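Local coordinates for acyl-CoA dehydrogenase (Geobacillus kaustophilus, PDB 2PG0) that catalyses the FAD-dependent dehydrogenation of acyl-CoA thioesters, introducing a double bond between the alpha and beta carbons of the acyl chain, at the interface of chains A and B and the interface of chains A and C. Sequence-based numbering; all coordinates share one arbitrary frame. Chains: chain A/B/C, Acyl-CoA dehydrogenase.

Contact 1: the interface of chains A and B. Residues chain A 341, 348-349, 351, 356, 360; chain B 207-208.
B:Val208, in a loop of the middle-domain region of chain B, fits into a pocket of chain A built by A:Tyr349, A:Ala356, A:Glu351 and A:Arg360. Its CB stands over one face of the A:Tyr349 phenol, toward the rim, 3.5 Å from ring atom CE1. Beyond CB the side chain forks. The CG1 methyl, anti to the backbone N (chi1 167°), lies near CE1 of the same ring and runs past the A:Arg360 chain, 4.1 Å from its CG. The CG2 methyl turns the other way and packs 3.5 Å from CB of A:Ala356, with the end methyl of A:Met341 meeting it tip to tip. The backbone pins the valine: its N donates to the carbonyl O of A:Tyr349 at 2.9 Å. B:Lys207 CB lies on the same side of the ring, past its CD2 rim. Across the valine from the tyrosine ring, A:Arg360 holds the A:Glu351 carboxylate side-on in a same-chain salt bridge, NE meeting OE2 at 2.8 Å. NH2 bonds OE1 in the guanidinium plane, whereas OE2 is tilted from it; the pair should limit the carboxylate's rotation. OE2 also meets a water, 2.9 Å away, that in turn reaches the B:Val208 carbonyl O. With an alanine in place of A:Tyr349, B:Val208 and B:Lys207 would probably lose the ring face they rest on, leaving a gap beside the valine. In the deposited assembly the patch joins a middle-domain loop to the C-terminal region of chain A and probably helps hold the tetramer together.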
loop_
_atom_site.group_PDB
_atom_site.type_symbol
_atom_site.label_atom_id
_atom_site.label_comp_id
_atom_site.label_asym_id
_atom_site.label_seq_id
_atom_site.Cartn_x
_atom_site.Cartn_y
_atom_site.Cartn_z
ATOM N N MET A 341 -11.659 11.367 6.182
ATOM C CA MET A 341 -11.226 12.378 7.152
ATOM C C MET A 341 -10.305 13.393 6.476
ATOM O O MET A 341 -10.539 14.600 6.572
ATOM C CB MET A 341 -10.547 11.782 8.398
ATOM C CG MET A 341 -10.194 12.873 9.469
ATOM S SD MET A 341 -9.135 12.286 10.821
ATOM C CE MET A 341 -10.448 11.623 11.841
ATOM N N GLY A 348 -12.959 17.294 9.066
ATOM C CA GLY A 348 -13.045 15.849 9.305
ATOM C C GLY A 348 -12.646 15.434 10.714
ATOM O O GLY A 348 -12.928 14.307 11.146
ATOM N N TYR A 349 -11.990 16.343 11.425
ATOM C CA TYR A 349 -11.543 16.102 12.806
ATOM C C TYR A 349 -12.509 16.702 13.843
ATOM O O TYR A 349 -12.310 16.554 15.054
ATOM C CB TYR A 349 -10.133 16.662 12.991
ATOM C CG TYR A 349 -9.348 16.031 14.123
ATOM C CD1 TYR A 349 -8.955 14.681 14.063
ATOM C CD2 TYR A 349 -8.983 16.780 15.244
ATOM C CE1 TYR A 349 -8.229 14.098 15.100
ATOM C CE2 TYR A 349 -8.250 16.207 16.281
ATOM C CZ TYR A 349 -7.881 14.865 16.196
ATOM O OH TYR A 349 -7.167 14.292 17.214
ATOM N N GLU A 351 -16.139 16.927 15.683
ATOM C CA GLU A 351 -17.255 16.042 16.036
ATOM C C GLU A 351 -18.617 16.534 15.547
ATOM O O GLU A 351 -19.576 15.761 15.484
ATOM C CB GLU A 351 -17.279 15.789 17.539
ATOM C CG GLU A 351 -16.101 14.939 18.030
ATOM C CD GLU A 351 -16.169 13.479 17.578
ATOM O OE1 GLU A 351 -17.219 13.037 17.050
ATOM O OE2 GLU A 351 -15.157 12.772 17.762
ATOM N N ALA A 356 -16.440 12.336 11.385
ATOM C CA ALA A 356 -15.613 12.096 12.575
ATOM C C ALA A 356 -16.067 10.826 13.301
ATOM O O ALA A 356 -15.252 9.958 13.645
ATOM C CB ALA A 356 -15.653 13.300 13.512
ATOM N N ARG A 360 -14.299 7.046 13.775
ATOM C CA ARG A 360 -14.069 6.396 15.076
ATOM C C ARG A 360 -14.751 5.033 15.179
ATOM O O ARG A 360 -14.274 4.155 15.894
ATOM C CB ARG A 360 -14.537 7.292 16.230
ATOM C CG ARG A 360 -13.632 8.504 16.505
ATOM C CD ARG A 360 -14.029 9.238 17.779
ATOM N NE ARG A 360 -15.305 9.938 17.620
ATOM C CZ ARG A 360 -16.484 9.455 17.998
ATOM N NH1 ARG A 360 -16.569 8.259 18.571
ATOM N NH2 ARG A 360 -17.585 10.176 17.794
ATOM N N LYS B 207 -13.507 17.869 19.297
ATOM C CA LYS B 207 -12.650 17.235 18.285
ATOM C C LYS B 207 -12.547 15.718 18.487
ATOM O O LYS B 207 -12.869 15.197 19.559
ATOM C CB LYS B 207 -11.242 17.853 18.299
ATOM C CG LYS B 207 -11.183 19.391 18.213
ATOM C CD LYS B 207 -9.767 19.927 18.459
ATOM C CE LYS B 207 -9.374 19.733 19.945
ATOM N NZ LYS B 207 -8.032 20.283 20.241
ATOM N N VAL B 208 -12.095 15.014 17.456
ATOM C CA VAL B 208 -11.869 13.560 17.547
ATOM C C VAL B 208 -10.839 13.231 18.636
ATOM O O VAL B 208 -10.966 12.235 19.344
ATOM C CB VAL B 208 -11.419 12.983 16.178
ATOM C CG1 VAL B 208 -10.867 11.559 16.312
ATOM C CG2 VAL B 208 -12.581 13.030 15.174
HETATM O O HOH W 1 -13.678 11.940 20.088
#

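Contact 2: the interface of chains A and C. Residues chain A 327, 376, 379-380, 383; chain C 291-292, 295-296.
Helix 285-313 of chain C packs against helix 372-382 of chain A, with the following A:Leu383 and helix 319-343 of chain A beside it; all belong to the C-terminal helical domain of the acyl-CoA dehydrogenase family. A polar link runs between A:Trp327 and C:Thr296: the indole NE1 donates to the threonine hydroxyl OG1 at 3.0 Å, 154° at the hydrogen. OG1 lies at the indole edge, 10° from the ring plane. That hydroxyl is itself a donor to the carbonyl O of C:Ala292, one turn earlier in its helix, at 2.8 Å; its hydrogen is thus committed within chain C while the oxygen accepts from chain A. With chi1 at -60°, OG1 sits beside the threonine's backbone N, facing the indole NE1, and CG2 points away from that N to pack by the indole, 3.7 Å from CZ2. CE of A:Lys376 lies over one indole face, toward the rim, and may help hold the ring's tilt. C:Ala292 brings its small CB close to helix 372-382, 3.8 Å from CG2 of A:Ile379 and near the carbonyl O of A:Lys376. The other branch of the isoleucine ends in CD1, 3.6 Å from the C:Thr296 hydroxyl oxygen OG1, and the two side chains cross at about a right angle. A:Leu383 spreads its two methyls over the turn that carries C:Ala292 and C:Ala295: CD1 lies near CA of C:Ala292, and CD2 is 4.0 Å from CB of C:Ala295.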
loop_
_atom_site.group_PDB
_atom_site.type_symbol
_atom_site.label_atom_id
_atom_site.label_comp_id
_atom_site.label_asym_id
_atom_site.label_seq_id
_atom_site.Cartn_x
_atom_site.Cartn_y
_atom_site.Cartn_z
ATOM N N TRP A 327 -12.564 -9.806 6.240
ATOM C CA TRP A 327 -11.309 -9.086 6.424
ATOM C C TRP A 327 -11.103 -8.006 5.368
ATOM O O TRP A 327 -10.729 -6.881 5.698
ATOM C CB TRP A 327 -10.089 -10.030 6.566
ATOM C CG TRP A 327 -9.399 -10.430 5.284
ATOM C CD1 TRP A 327 -9.542 -11.607 4.611
ATOM C CD2 TRP A 327 -8.441 -9.656 4.541
ATOM N NE1 TRP A 327 -8.747 -11.614 3.487
ATOM C CE2 TRP A 327 -8.062 -10.427 3.419
ATOM C CE3 TRP A 327 -7.882 -8.384 4.709
ATOM C CZ2 TRP A 327 -7.143 -9.968 2.470
ATOM C CZ3 TRP A 327 -6.961 -7.923 3.765
ATOM C CH2 TRP A 327 -6.606 -8.717 2.657
ATOM N N LYS A 376 -7.483 -14.475 7.926
ATOM C CA LYS A 376 -6.397 -14.942 7.055
ATOM C C LYS A 376 -5.912 -16.352 7.440
ATOM O O LYS A 376 -5.558 -17.152 6.572
ATOM C CB LYS A 376 -5.261 -13.924 7.037
ATOM C CG LYS A 376 -5.671 -12.601 6.383
ATOM C CD LYS A 376 -4.572 -11.556 6.469
ATOM C CE LYS A 376 -5.098 -10.185 6.047
ATOM N NZ LYS A 376 -4.055 -9.133 6.210
ATOM N N ILE A 379 -8.484 -18.712 5.997
ATOM C CA ILE A 379 -8.315 -18.804 4.548
ATOM C C ILE A 379 -7.134 -19.723 4.198
ATOM O O ILE A 379 -7.261 -20.595 3.342
ATOM C CB ILE A 379 -8.159 -17.410 3.886
ATOM C CG1 ILE A 379 -9.460 -16.606 4.017
ATOM C CG2 ILE A 379 -7.760 -17.537 2.388
ATOM C CD1 ILE A 379 -9.266 -15.087 3.862
ATOM N N ALA A 380 -5.999 -19.515 4.868
ATOM C CA ALA A 380 -4.789 -20.309 4.623
ATOM C C ALA A 380 -5.054 -21.798 4.876
ATOM O O ALA A 380 -4.609 -22.656 4.109
ATOM C CB ALA A 380 -3.645 -19.811 5.480
ATOM N N LEU A 383 -6.884 -23.197 2.028
ATOM C CA LEU A 383 -6.045 -23.285 0.829
ATOM C C LEU A 383 -5.208 -24.557 0.792
ATOM O O LEU A 383 -4.612 -24.870 -0.239
ATOM C CB LEU A 383 -5.109 -22.072 0.715
ATOM C CG LEU A 383 -5.683 -20.730 0.260
ATOM C CD1 LEU A 383 -4.634 -19.643 0.482
ATOM C CD2 LEU A 383 -6.114 -20.784 -1.202
ATOM N N LEU C 291 -0.205 -15.629 0.780
ATOM C CA LEU C 291 -1.030 -16.426 -0.132
ATOM C C LEU C 291 -2.527 -16.207 0.101
ATOM O O LEU C 291 -3.297 -16.121 -0.860
ATOM C CB LEU C 291 -0.669 -17.909 -0.062
ATOM C CG LEU C 291 0.676 -18.296 -0.691
ATOM C CD1 LEU C 291 1.063 -19.684 -0.196
ATOM C CD2 LEU C 291 0.610 -18.264 -2.208
ATOM N N ALA C 292 -2.920 -16.115 1.371
ATOM C CA ALA C 292 -4.320 -15.842 1.741
ATOM C C ALA C 292 -4.772 -14.498 1.170
ATOM O O ALA C 292 -5.890 -14.382 0.658
ATOM C CB ALA C 292 -4.489 -15.875 3.248
ATOM N N ALA C 295 -5.071 -14.844 -2.628
ATOM C CA ALA C 295 -6.294 -15.618 -2.879
ATOM C C ALA C 295 -7.550 -14.753 -2.752
ATOM O O ALA C 295 -8.471 -14.864 -3.561
ATOM C CB ALA C 295 -6.377 -16.806 -1.913
ATOM N N THR C 296 -7.571 -13.894 -1.728
ATOM C CA THR C 296 -8.697 -12.986 -1.479
ATOM C C THR C 296 -8.881 -12.008 -2.645
ATOM O O THR C 296 -9.980 -11.858 -3.183
ATOM C CB THR C 296 -8.501 -12.207 -0.148
ATOM O OG1 THR C 296 -8.420 -13.138 0.936
ATOM C CG2 THR C 296 -9.666 -11.250 0.113
#

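The C-alpha centres of contact 1 and contact 2 lie about 33 Å apart. Helix 319-343 of chain A reaches both, marginally at contact 1 through A:Met341 near its C-terminal end, and at contact 2 through A:Trp327 in its earlier half. Chain A therefore meets two different neighbours through its C-terminal helical region, chain B through a middle-domain loop and chain C through helix 285-313. Each interface is two-fold symmetric, and together they fit the four-copy deposited assembly and the tetramers common in this family. A shift of the shared helix could in principle be felt at both, though the structure alone does not show such coupling.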